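Local coordinates for putative bacteriocin (Brevibacillus laterosporus, PDB 4OZK), which acts as a heat-stable, leaderless class IId bacteriocin of broad antimicrobial spectrum, built around a module that resembles human defensins, at residues C4-S9 against I32-T37; T12-Q17 against Y26-A31. One frame throughout, in Å; residues are numbered along the deposited sequence.

Contact 1: residues C4-S9 against I32-T37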
loop_
_atom_site.group_PDB
_atom_site.type_symbol
_atom_site.label_atom_id
_atom_site.label_comp_id
_atom_site.label_asym_id
_atom_site.label_seq_id
_atom_site.Cartn_x
_atom_site.Cartn_y
_atom_site.Cartn_z
ATOM N N CYS A 4 -3.917 4.297 12.428
ATOM C CA CYS A 4 -4.301 5.701 12.372
ATOM C C CYS A 4 -4.444 6.217 13.797
ATOM O O CYS A 4 -4.673 5.423 14.714
ATOM C CB CYS A 4 -5.599 5.854 11.579
ATOM S SG CYS A 4 -5.376 5.521 9.801
ATOM N N PRO A 5 -4.273 7.538 13.998
ATOM C CA PRO A 5 -4.388 8.101 15.348
ATOM C C PRO A 5 -5.748 7.816 16.000
ATOM O O PRO A 5 -5.808 7.587 17.216
ATOM C CB PRO A 5 -4.214 9.601 15.108
ATOM C CG PRO A 5 -3.357 9.681 13.896
ATOM C CD PRO A 5 -3.809 8.543 13.024
ATOM N N ASP A 6 -6.817 7.839 15.204
ATOM C CA ASP A 6 -8.149 7.467 15.689
ATOM C C ASP A 6 -8.698 6.246 14.961
ATOM O O ASP A 6 -8.939 5.203 15.567
ATOM C CB ASP A 6 -9.136 8.628 15.538
ATOM C CG ASP A 6 -8.880 9.730 16.515
ATOM O OD1 ASP A 6 -8.340 9.431 17.604
ATOM O OD2 ASP A 6 -9.214 10.890 16.186
ATOM N N ALA A 7 -8.893 6.387 13.655
ATOM C CA ALA A 7 -9.492 5.325 12.866
ATOM C C ALA A 7 -9.146 5.424 11.383
ATOM O O ALA A 7 -8.841 6.508 10.862
ATOM C CB ALA A 7 -11.000 5.331 13.050
ATOM N N ILE A 8 -9.204 4.270 10.722
ATOM C CA ILE A 8 -9.138 4.180 9.266
ATOM C C ILE A 8 -10.527 4.499 8.665
ATOM O O ILE A 8 -11.541 3.946 9.106
ATOM C CB ILE A 8 -8.670 2.767 8.831
ATOM C CG1 ILE A 8 -7.206 2.539 9.226
ATOM C CG2 ILE A 8 -8.858 2.552 7.327
ATOM C CD1 ILE A 8 -6.725 1.105 9.041
ATOM N N SER A 9 -10.572 5.399 7.678
ATOM C CA SER A 9 -11.828 5.760 7.010
ATOM C C SER A 9 -11.897 5.240 5.579
ATOM O O SER A 9 -12.965 5.247 4.955
ATOM C CB SER A 9 -12.020 7.278 6.999
ATOM O OG SER A 9 -10.933 7.919 6.359
ATOM N N ILE A 32 -6.479 5.182 4.407
ATOM C CA ILE A 32 -6.768 6.601 4.595
ATOM C C ILE A 32 -7.268 6.788 6.031
ATOM O O ILE A 32 -8.156 6.053 6.486
ATOM C CB ILE A 32 -7.805 7.109 3.563
ATOM C CG1 ILE A 32 -7.314 6.826 2.129
ATOM C CG2 ILE A 32 -8.105 8.611 3.775
ATOM C CD1 ILE A 32 -8.352 7.138 1.024
ATOM N N CYS A 33 -6.684 7.741 6.756
ATOM C CA CYS A 33 -7.075 7.975 8.153
ATOM C C CYS A 33 -8.201 8.999 8.253
ATOM O O CYS A 33 -8.353 9.847 7.360
ATOM C CB CYS A 33 -5.880 8.439 8.992
ATOM S SG CYS A 33 -4.538 7.231 9.115
ATOM N N MET A 34 -8.993 8.911 9.325
ATOM C CA MET A 34 -10.073 9.870 9.566
ATOM C C MET A 34 -9.564 11.297 9.532
ATOM O O MET A 34 -10.266 12.208 9.079
ATOM C CB MET A 34 -10.711 9.648 10.937
ATOM C CG MET A 34 -11.764 8.578 10.998
ATOM S SD MET A 34 -13.001 9.046 12.228
ATOM C CE MET A 34 -11.949 9.710 13.507
ATOM N N ASN A 35 -8.339 11.483 10.019
ATOM C CA ASN A 35 -7.738 12.814 10.126
ATOM C C ASN A 35 -7.216 13.373 8.794
ATOM O O ASN A 35 -6.771 14.519 8.720
ATOM C CB ASN A 35 -6.644 12.823 11.205
ATOM C CG ASN A 35 -5.354 12.143 10.752
ATOM O OD1 ASN A 35 -5.329 11.413 9.756
ATOM N ND2 ASN A 35 -4.270 12.380 11.496
ATOM N N GLY A 36 -7.265 12.554 7.747
ATOM C CA GLY A 36 -6.906 13.015 6.419
ATOM C C GLY A 36 -5.585 12.456 5.929
ATOM O O GLY A 36 -5.273 12.552 4.738
ATOM N N THR A 37 -4.808 11.875 6.842
ATOM C CA THR A 37 -3.510 11.313 6.478
ATOM C C THR A 37 -3.651 9.945 5.818
ATOM O O THR A 37 -4.717 9.329 5.862
ATOM C CB THR A 37 -2.571 11.197 7.695
ATOM O OG1 THR A 37 -3.130 10.285 8.650
ATOM C CG2 THR A 37 -2.384 12.557 8.342
HETATM O O HOH W 1 -7.158 9.314 12.411
HETATM O O HOH W 2 -10.185 10.933 5.602
#

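Contact 2: residues T12-Q17 against Y26-A31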
loop_
_atom_site.group_PDB
_atom_site.type_symbol
_atom_site.label_atom_id
_atom_site.label_comp_id
_atom_site.label_asym_id
_atom_site.label_seq_id
_atom_site.Cartn_x
_atom_site.Cartn_y
_atom_site.Cartn_z
ATOM N N THR A 12 -6.789 2.480 -0.124
ATOM C CA THR A 12 -6.265 2.756 -1.471
ATOM C C THR A 12 -4.933 2.048 -1.689
ATOM O O THR A 12 -4.379 1.437 -0.770
ATOM C CB THR A 12 -6.011 4.265 -1.722
ATOM O OG1 THR A 12 -5.021 4.752 -0.806
ATOM C CG2 THR A 12 -7.273 5.065 -1.557
ATOM N N HIS A 13 -4.413 2.151 -2.909
ATOM C CA HIS A 13 -3.124 1.561 -3.235
ATOM C C HIS A 13 -2.512 2.248 -4.447
ATOM O O HIS A 13 -3.228 2.744 -5.320
ATOM C CB HIS A 13 -3.276 0.065 -3.524
ATOM C CG HIS A 13 -4.319 -0.244 -4.554
ATOM N ND1 HIS A 13 -4.085 -0.137 -5.910
ATOM C CD2 HIS A 13 -5.605 -0.651 -4.423
ATOM C CE1 HIS A 13 -5.182 -0.472 -6.571
ATOM N NE2 HIS A 13 -6.118 -0.787 -5.692
ATOM N N THR A 14 -1.182 2.263 -4.495
ATOM C CA THR A 14 -0.466 2.668 -5.689
ATOM C C THR A 14 -0.648 1.607 -6.776
ATOM O O THR A 14 -1.176 0.507 -6.528
ATOM C CB THR A 14 1.043 2.857 -5.387
ATOM O OG1 THR A 14 1.654 1.580 -5.141
ATOM C CG2 THR A 14 1.225 3.742 -4.151
ATOM N N ASP A 15 -0.218 1.938 -7.984
ATOM C CA ASP A 15 -0.273 0.976 -9.067
ATOM C C ASP A 15 0.943 0.046 -9.076
ATOM O O ASP A 15 2.031 0.407 -8.610
ATOM C CB ASP A 15 -0.434 1.695 -10.403
ATOM C CG ASP A 15 -1.837 2.219 -10.606
ATOM O OD1 ASP A 15 -2.773 1.690 -9.956
ATOM O OD2 ASP A 15 -2.003 3.156 -11.414
ATOM N N TYR A 16 0.742 -1.163 -9.591
ATOM C CA TYR A 16 1.815 -2.150 -9.663
ATOM C C TYR A 16 3.039 -1.637 -10.447
ATOM O O TYR A 16 2.906 -0.930 -11.450
ATOM C CB TYR A 16 1.292 -3.450 -10.284
ATOM C CG TYR A 16 0.654 -4.424 -9.311
ATOM C CD1 TYR A 16 1.402 -4.991 -8.280
ATOM C CD2 TYR A 16 -0.681 -4.815 -9.448
ATOM C CE1 TYR A 16 0.841 -5.908 -7.388
ATOM C CE2 TYR A 16 -1.258 -5.737 -8.562
ATOM C CZ TYR A 16 -0.485 -6.281 -7.539
ATOM O OH TYR A 16 -1.026 -7.196 -6.658
ATOM N N GLN A 17 4.228 -1.981 -9.962
ATOM C CA GLN A 17 5.479 -1.630 -10.623
ATOM C C GLN A 17 6.242 -2.915 -10.732
ATOM O O GLN A 17 6.078 -3.792 -9.891
ATOM C CB GLN A 17 6.312 -0.683 -9.750
ATOM C CG GLN A 17 6.080 0.799 -9.961
ATOM C CD GLN A 17 6.981 1.624 -9.064
ATOM O OE1 GLN A 17 8.057 1.169 -8.677
ATOM N NE2 GLN A 17 6.542 2.828 -8.712
ATOM N N TYR A 26 5.035 -5.274 -7.606
ATOM C CA TYR A 26 4.612 -4.893 -6.261
ATOM C C TYR A 26 3.840 -3.578 -6.294
ATOM O O TYR A 26 3.982 -2.767 -7.223
ATOM C CB TYR A 26 5.829 -4.737 -5.342
ATOM C CG TYR A 26 6.708 -3.559 -5.715
ATOM C CD1 TYR A 26 6.537 -2.314 -5.106
ATOM C CD2 TYR A 26 7.706 -3.695 -6.685
ATOM C CE1 TYR A 26 7.334 -1.231 -5.461
ATOM C CE2 TYR A 26 8.513 -2.626 -7.041
ATOM C CZ TYR A 26 8.324 -1.400 -6.427
ATOM O OH TYR A 26 9.131 -0.347 -6.787
ATOM N N ARG A 27 3.011 -3.367 -5.282
ATOM C CA ARG A 27 2.405 -2.062 -5.076
ATOM C C ARG A 27 2.262 -1.828 -3.592
ATOM O O ARG A 27 2.426 -2.758 -2.785
ATOM C CB ARG A 27 1.052 -1.948 -5.785
ATOM C CG ARG A 27 -0.024 -2.887 -5.270
ATOM C CD ARG A 27 -1.277 -2.760 -6.122
ATOM N NE ARG A 27 -2.359 -3.600 -5.609
ATOM C CZ ARG A 27 -3.498 -3.838 -6.252
ATOM N NH1 ARG A 27 -3.712 -3.303 -7.446
ATOM N NH2 ARG A 27 -4.421 -4.615 -5.700
ATOM N N HIS A 28 1.956 -0.587 -3.229
ATOM C CA HIS A 28 1.864 -0.197 -1.824
ATOM C C HIS A 28 0.408 0.012 -1.421
ATOM O O HIS A 28 -0.319 0.758 -2.081
ATOM C CB HIS A 28 2.647 1.096 -1.601
ATOM C CG HIS A 28 4.128 0.946 -1.789
ATOM N ND1 HIS A 28 4.747 -0.284 -1.883
ATOM C CD2 HIS A 28 5.112 1.873 -1.886
ATOM C CE1 HIS A 28 6.051 -0.107 -2.031
ATOM N NE2 HIS A 28 6.297 1.190 -2.037
ATOM N N VAL A 29 -0.025 -0.649 -0.349
ATOM C CA VAL A 29 -1.392 -0.463 0.145
ATOM C C VAL A 29 -1.430 0.586 1.252
ATOM O O VAL A 29 -0.706 0.493 2.255
ATOM C CB VAL A 29 -2.006 -1.772 0.654
ATOM C CG1 VAL A 29 -3.415 -1.513 1.151
ATOM C CG2 VAL A 29 -2.022 -2.806 -0.454
ATOM N N TYR A 30 -2.271 1.595 1.056
ATOM C CA TYR A 30 -2.352 2.713 1.985
ATOM C C TYR A 30 -3.737 2.772 2.613
ATOM O O TYR A 30 -4.747 2.703 1.909
ATOM C CB TYR A 30 -2.078 4.024 1.239
ATOM C CG TYR A 30 -0.612 4.338 1.031
ATOM C CD1 TYR A 30 0.086 5.112 1.956
ATOM C CD2 TYR A 30 0.072 3.871 -0.091
ATOM C CE1 TYR A 30 1.425 5.414 1.776
ATOM C CE2 TYR A 30 1.420 4.164 -0.280
ATOM C CZ TYR A 30 2.085 4.934 0.659
ATOM O OH TYR A 30 3.417 5.237 0.484
ATOM N N ALA A 31 -3.806 2.890 3.933
ATOM C CA ALA A 31 -5.096 3.188 4.545
ATOM C C ALA A 31 -5.252 4.701 4.589
ATOM O O ALA A 31 -4.264 5.429 4.750
ATOM C CB ALA A 31 -5.208 2.582 5.944
HETATM O O HOH W 3 -2.442 -1.824 -9.902
#

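Contact 1: residues C4-S9 against I32-T37
Ser9 N donates to Ile32 O at 2.8 Å and Met34 N to Ala7 O at 2.9 Å, on either flank of the antiparallel non-hydrogen-bonded pair Ile8 and Cys33. The N-H of Met34 points almost straight at its oxygen (164°). Ser9 OG, held between its own N and carbonyl carbon (chi1 58°), turns toward Ile32 O, with which it makes at most a weak bond at 3.3 Å. A water links Ser9 OG to Cys33 O, donating to the carbonyl; a second accepts from Asp6 N and, weakly, from Asn35 N.

The chain of 32-37 reverses in a type I turn from Cys33 to Gly36. Within it Asn35 OD1 takes two donors, Thr37 OG1 in the plane of its carbonyl at 2.7 Å and Thr37 N from above that plane. The latter bond closes an Asx turn and, with the hydroxyl, fixes the side-chain amide, whose ND2 comes within 3.7 Å of Pro5 CG.

Covalently, Cys4 SG joins Cys33 SG in a disulfide (chi3 -77°), against which Val39 of the neighbouring strand packs. Met34, exposed and bent at chi2 and chi3, sets CG against Ala7 CB at 3.9 Å and brings CE to Asp6 CB at 3.6 Å, the Asp6 and Met34 side chains crossing at about a right angle.

Little oily core supports this exposed junction. Two backbone bonds and one covalent staple do the holding. The Cys4-Cys33 disulfide would keep the N-terminal loop tied even where heat opened the two backbone bonds, which is consistent with the heat stability of the peptide.

Contact 2: residues T12-Q17 against Y26-A31
Thr12 and Tyr30 exchange backbone hydrogen bonds in both directions at one end of this part of the antiparallel beta hairpin, which belongs to the three-stranded sheet of a defensin-like fold; Gln17 and Tyr26 do the same at its other end. Between them strand 8-19 breaks and the register slips by one residue. Thr14 bridges the break: its N donates to His28 O, and its OG1, set between its own N and carbonyl carbon (chi1 70°), accepts from His28 N at 2.9 Å.

The tight part is built on Arg27. Its chain runs extended from CG to NE, past Thr14 O, and its guanidinium is sandwiched between two aromatic rings. His13 stacks on one face, centres 3.8 Å apart and planes at 26°; Tyr16 stacks on the opposite face, planes at 13°. Lower down, Arg27 CD sits over the middle of the Tyr16 ring, 3.7 Å from its centroid. His13 is kept from turning by ND1, which donates to Thr14 O at 3.0 Å. The arginine's charge is met beyond the hairpin, where NE forms a salt bridge with Glu44 of the third strand. Gln17 is packed too, its CB riding over the face of the Tyr26 ring at 4.3 Å from its centroid.

Asp15 forms the loose side: its CB points away from 26-31, and only its backbone O comes near, at Arg27 CB. Solvent enters at the edge of the sandwich, where one water in the guanidinium plane accepts from both Tyr16 N and Arg27 NH1, the latter at 3.1 Å.

Both contacts pair strand 8-19 with strand 24-33, and contact 2 is nested within the loop that contact 1 closes. Both are largely surface contacts, yet contact 2 lies about 4 Å from the chain centre and contact 1 about 15 Å away, centre to centre, at one end of the molecule. Their chemistry follows: contact 1 adds a disulfide to a short strand pairing, contact 2 adds a stacked cation tied to the third strand to a longer pairing interrupted by a slip in register. They meet where Ile32 CD1 packs on Thr12 CG2 at 3.5 Å and Ile8 CD1 on Ala31 CB at 3.8 Å, so the packing passes from one contact to the other.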